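Local coordinates for chromosome replication initiation protein (Geobacillus kaustophilus, PDB 2VN2) that probably takes part in starting chromosome replication as a DnaD-type primosome component, here represented by its N-terminal domain, at residues 70-73 with 74-78; 104-107 with 108-112. One frame throughout, in Å; residues are numbered along the deposited sequence.

How the contacts relate
Following the chain from the N terminus, contact 1 comes first, on the second half of helix 65-77, and contact 2 lies on the middle of helix 100-116. Each joins neighbouring turns of its own helix, so neither closes a loop; they stand in series, neither nested nor crossed. The antiparallel strands 82-83 and 97-98 lie between the two helices along the chain. Although the centres are about 20 Å apart, the contacts touch where K78 O of contact 1 packs against CE of K105, 3.6 Å away. Contact 1 faces helix 32-45, whereas contact 2 faces the magnesium site and two neighbouring subunits.

Contact 1: 70-73 with 74-78; sequences EMVR and RLLQK
V72 and L76, one helical turn apart, lie side by side and point the same way, with V72 CG1 4.2 Å from L76 CD1. V72 sets CG1 anti to the backbone N (chi1 177°), and this turns that methyl forward along the helix to meet the leucine. L76 also lays its CG over the carbonyl oxygen of V72, at 3.5 Å, while its amide N bonds to that same V72 O nearly head-on in a link of 2.9 Å. L75 repeats the pattern one residue earlier: its N donates to M71 O, and its branch point CG rests against the same oxygen at 3.5 Å. These bonds are the i to i+4 ladder of an alpha-helix, here the second half of helix 65-77 in the DnaD N-terminal domain, which belongs to the helix-turn-helix clan. On the ladder's other rungs R74 N donates to E70 O, and Q77 N reaches R73 O at 3.0 Å with an N-H...O angle of 168°. The Q77 side chain lies beside that same oxygen, its CB 3.9 Å from R73 O, but it is the backbone N that makes the bond. On the same flank as R74, K78, four residues on, brings its NZ 3.7 Å above the plane of the R74 guanidinium, over its centre. What holds that ammonium is a salt bridge to E34 OE2 and a hydrogen bond to G29 O, and the carboxylate probably offsets the closeness of two positive groups. The apolar flank is covered from elsewhere in the domain: L75 and M71 pack on L37 of helix 32-45, and V72, L75 and L76 all touch I81 just past the helix.

Contact 2: 104-107 with 108-112; sequences EKLV and HHLYT. With MG (magnesium ion), chain E.
The magnesium site of this domain takes two ligands from helix 100-116, H109 and, one turn on, Q113, while H24 and Q27 come from elsewhere in the chain. The amide N of H109 donates to K105 O at 3.0 Å, and its ring gives NE2 to the magnesium ion at 2.2 Å. With CG anti to the backbone N (chi1 -176°), the imidazole swings away from the preceding turn and toward the metal. Its CD2 and CE1 lie almost equally far from the ion, at 3.1 and 3.2 Å, so the metal sits nearly symmetrically ahead of NE2. The H24 ring meets that of H109 with the planes at about 60°.

Beside the histidine, L106 and L110 cross obliquely, L106 CG lying 4.0 Å from L110 CD1. L110 CG presses on the carbonyl oxygen of L106 at 3.2 Å, and the L110 amide bonds to that oxygen almost straight, the N-H...O angle being 176°. This is ordinary i to i+4 alpha-helical pairing, with H108 N to E104 O and Y111 N to V107 O as further rungs. Both leucines also touch H24, so the apolar ridge of the helix borders a metal ligand. With an alanine in place of L110 the branched end that touches L106 and H24 is gone, which would probably open a gap beside H24 and lose the packing on W9 of the third subunit.

At the next turn, H108 O accepts from T112 N and, at 3.0 Å, from T112 OG1, the two donors coming from opposite faces of its plane. On the side turned to the second subunit, V107 packs on its L10, while H108 and Y111 pack on its K3.

Contact 1: 70-73 with 74-78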
loop_
_atom_site.group_PDB
_atom_site.type_symbol
_atom_site.label_atom_id
_atom_site.label_comp_id
_atom_site.label_asym_id
_atom_site.label_seq_id
_atom_site.Cartn_x
_atom_site.Cartn_y
_atom_site.Cartn_z
ATOM N N GLU A 70 11.089 23.961 10.213
ATOM C CA GLU A 70 11.587 23.570 11.563
ATOM C C GLU A 70 11.550 22.059 11.754
ATOM O O GLU A 70 12.477 21.446 12.274
ATOM C CB GLU A 70 10.603 24.253 12.529
ATOM C CG GLU A 70 10.886 24.451 14.018
ATOM C CD GLU A 70 11.690 25.718 14.282
ATOM O OE1 GLU A 70 12.947 25.529 14.193
ATOM O OE2 GLU A 70 11.082 26.838 14.552
ATOM N N MET A 71 10.425 21.436 11.361
ATOM C CA MET A 71 10.252 19.993 11.517
ATOM C C MET A 71 11.251 19.254 10.614
ATOM O O MET A 71 11.778 18.323 11.052
ATOM C CB MET A 71 8.803 19.611 11.126
ATOM C CG MET A 71 7.719 20.351 11.887
ATOM S SD MET A 71 5.974 20.010 11.467
ATOM C CE MET A 71 6.002 18.227 11.696
ATOM N N VAL A 72 11.475 19.670 9.373
ATOM C CA VAL A 72 12.485 19.006 8.462
ATOM C C VAL A 72 13.863 19.156 9.062
ATOM O O VAL A 72 14.591 18.146 9.269
ATOM C CB VAL A 72 12.480 19.593 7.072
ATOM C CG1 VAL A 72 13.557 18.958 6.226
ATOM C CG2 VAL A 72 10.921 19.537 6.398
ATOM N N ARG A 73 14.202 20.385 9.472
ATOM C CA ARG A 73 15.408 20.607 10.298
ATOM C C ARG A 73 15.555 19.642 11.513
ATOM O O ARG A 73 16.606 19.022 11.670
ATOM C CB ARG A 73 15.467 22.099 10.717
ATOM C CG ARG A 73 16.813 22.576 11.236
ATOM C CD ARG A 73 17.022 24.182 11.241
ATOM N NE ARG A 73 16.592 24.933 10.012
ATOM C CZ ARG A 73 15.976 26.130 10.051
ATOM N NH1 ARG A 73 15.600 26.787 8.933
ATOM N NH2 ARG A 73 15.721 26.678 11.243
ATOM N N ARG A 74 14.523 19.523 12.355
ATOM C CA ARG A 74 14.563 18.609 13.542
ATOM C C ARG A 74 14.673 17.116 13.132
ATOM O O ARG A 74 15.350 16.336 13.822
ATOM C CB ARG A 74 13.372 18.890 14.545
ATOM C CG ARG A 74 13.222 17.875 15.766
ATOM C CD ARG A 74 13.177 18.546 17.295
ATOM N NE ARG A 74 12.949 17.630 18.498
ATOM C CZ ARG A 74 11.793 17.423 19.178
ATOM N NH1 ARG A 74 10.669 18.036 18.824
ATOM N NH2 ARG A 74 11.756 16.549 20.193
ATOM N N LEU A 75 14.032 16.713 12.020
ATOM C CA LEU A 75 14.211 15.328 11.505
ATOM C C LEU A 75 15.684 15.069 11.003
ATOM O O LEU A 75 16.173 13.930 11.171
ATOM C CB LEU A 75 13.245 15.009 10.323
ATOM C CG LEU A 75 11.758 14.859 10.733
ATOM C CD1 LEU A 75 10.916 14.838 9.464
ATOM C CD2 LEU A 75 11.547 13.577 11.543
ATOM N N LEU A 76 16.290 16.065 10.314
ATOM C CA LEU A 76 17.729 16.026 9.869
ATOM C C LEU A 76 18.600 15.849 11.082
ATOM O O LEU A 76 19.476 14.938 11.139
ATOM C CB LEU A 76 18.194 17.312 9.084
ATOM C CG LEU A 76 17.642 17.420 7.657
ATOM C CD1 LEU A 76 17.669 18.788 7.035
ATOM C CD2 LEU A 76 18.168 16.370 6.687
ATOM N N GLN A 77 18.329 16.663 12.086
ATOM C CA GLN A 77 19.073 16.461 13.348
ATOM C C GLN A 77 18.831 15.240 14.148
ATOM O O GLN A 77 19.780 14.651 14.621
ATOM C CB GLN A 77 19.209 17.728 14.213
ATOM C CG GLN A 77 18.245 18.007 15.253
ATOM C CD GLN A 77 18.060 19.559 15.337
ATOM O OE1 GLN A 77 18.773 20.334 14.630
ATOM N NE2 GLN A 77 17.054 20.005 16.125
ATOM N N LYS A 78 17.587 14.780 14.292
ATOM C CA LYS A 78 17.429 13.443 14.939
ATOM C C LYS A 78 18.023 12.317 14.079
ATOM O O LYS A 78 18.070 11.233 14.523
ATOM C CB LYS A 78 15.972 13.138 15.297
ATOM C CG LYS A 78 15.310 14.105 16.282
ATOM C CD LYS A 78 13.782 14.234 15.983
ATOM C CE LYS A 78 12.941 14.154 17.230
ATOM N NZ LYS A 78 11.523 14.453 16.964
#

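Contact 2: 104-107 with 108-112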
loop_
_atom_site.group_PDB
_atom_site.type_symbol
_atom_site.label_atom_id
_atom_site.label_comp_id
_atom_site.label_asym_id
_atom_site.label_seq_id
_atom_site.Cartn_x
_atom_site.Cartn_y
_atom_site.Cartn_z
ATOM N N GLU A 104 17.317 2.578 9.539
ATOM C CA GLU A 104 18.471 2.063 10.268
ATOM C C GLU A 104 18.228 2.094 11.773
ATOM O O GLU A 104 18.539 1.126 12.475
ATOM C CB GLU A 104 19.720 2.881 9.927
ATOM C CG GLU A 104 20.384 2.485 8.618
ATOM C CD GLU A 104 21.812 2.979 8.515
ATOM O OE1 GLU A 104 22.720 2.295 9.040
ATOM O OE2 GLU A 104 22.031 4.052 7.914
ATOM N N LYS A 105 17.690 3.195 12.251
ATOM C CA LYS A 105 17.174 3.365 13.625
ATOM C C LYS A 105 16.016 2.404 13.889
ATOM O O LYS A 105 15.963 1.783 14.916
ATOM C CB LYS A 105 16.773 4.847 13.838
ATOM C CG LYS A 105 18.046 5.688 14.172
ATOM C CD LYS A 105 17.871 7.157 14.430
ATOM C CE LYS A 105 19.289 7.869 14.540
ATOM N NZ LYS A 105 20.059 7.815 13.161
ATOM N N LEU A 106 15.099 2.208 12.951
ATOM C CA LEU A 106 14.051 1.258 13.253
ATOM C C LEU A 106 14.626 -0.201 13.280
ATOM O O LEU A 106 14.215 -0.963 14.068
ATOM C CB LEU A 106 12.878 1.434 12.271
ATOM C CG LEU A 106 11.627 0.504 12.288
ATOM C CD1 LEU A 106 10.863 0.515 13.599
ATOM C CD2 LEU A 106 10.708 0.987 11.155
ATOM N N VAL A 107 15.579 -0.544 12.423
ATOM C CA VAL A 107 16.080 -1.852 12.416
ATOM C C VAL A 107 16.860 -2.096 13.739
ATOM O O VAL A 107 16.801 -3.169 14.282
ATOM C CB VAL A 107 16.933 -2.214 11.104
ATOM C CG1 VAL A 107 17.848 -3.480 11.326
ATOM C CG2 VAL A 107 15.994 -2.441 9.906
ATOM N N HIS A 108 17.591 -1.091 14.201
ATOM C CA HIS A 108 18.408 -1.239 15.389
ATOM C C HIS A 108 17.490 -1.400 16.609
ATOM O O HIS A 108 17.698 -2.266 17.423
ATOM C CB HIS A 108 19.355 -0.027 15.503
ATOM C CG HIS A 108 20.258 -0.130 16.689
ATOM N ND1 HIS A 108 21.514 -0.711 16.625
ATOM C CD2 HIS A 108 20.073 0.237 17.987
ATOM C CE1 HIS A 108 22.072 -0.668 17.829
ATOM N NE2 HIS A 108 21.227 -0.082 18.665
ATOM N N HIS A 109 16.382 -0.654 16.627
ATOM C CA HIS A 109 15.329 -0.880 17.608
ATOM C C HIS A 109 14.670 -2.221 17.547
ATOM O O HIS A 109 14.516 -2.814 18.574
ATOM C CB HIS A 109 14.178 0.111 17.398
ATOM C CG HIS A 109 13.127 -0.010 18.420
ATOM N ND1 HIS A 109 13.208 0.623 19.653
ATOM C CD2 HIS A 109 11.965 -0.699 18.421
ATOM C CE1 HIS A 109 12.141 0.325 20.364
ATOM N NE2 HIS A 109 11.370 -0.471 19.643
ATOM N N LEU A 110 14.182 -2.656 16.378
ATOM C CA LEU A 110 13.577 -3.952 16.241
ATOM C C LEU A 110 14.487 -5.059 16.694
ATOM O O LEU A 110 14.013 -6.070 17.210
ATOM C CB LEU A 110 13.137 -4.261 14.802
ATOM C CG LEU A 110 12.045 -3.370 14.215
ATOM C CD1 LEU A 110 11.921 -3.465 12.696
ATOM C CD2 LEU A 110 10.738 -3.701 14.824
ATOM N N TYR A 111 15.754 -4.905 16.381
ATOM C CA TYR A 111 16.759 -5.860 16.737
ATOM C C TYR A 111 16.982 -6.040 18.261
ATOM O O TYR A 111 17.142 -7.109 18.767
ATOM C CB TYR A 111 18.084 -5.453 16.135
ATOM C CG TYR A 111 18.725 -6.686 15.678
ATOM C CD1 TYR A 111 18.125 -7.403 14.645
ATOM C CD2 TYR A 111 19.854 -7.223 16.314
ATOM C CE1 TYR A 111 18.623 -8.592 14.182
ATOM C CE2 TYR A 111 20.390 -8.450 15.862
ATOM C CZ TYR A 111 19.753 -9.134 14.751
ATOM O OH TYR A 111 20.201 -10.392 14.189
ATOM N N THR A 112 17.042 -4.927 18.928
ATOM C CA THR A 112 17.143 -4.814 20.384
ATOM C C THR A 112 15.904 -5.328 21.063
ATOM O O THR A 112 16.042 -6.118 21.959
ATOM C CB THR A 112 17.447 -3.322 20.716
ATOM O OG1 THR A 112 18.738 -3.022 20.177
ATOM C CG2 THR A 112 17.325 -2.982 22.248
HETATM MG MG MG E . 9.184 -0.892 19.841
#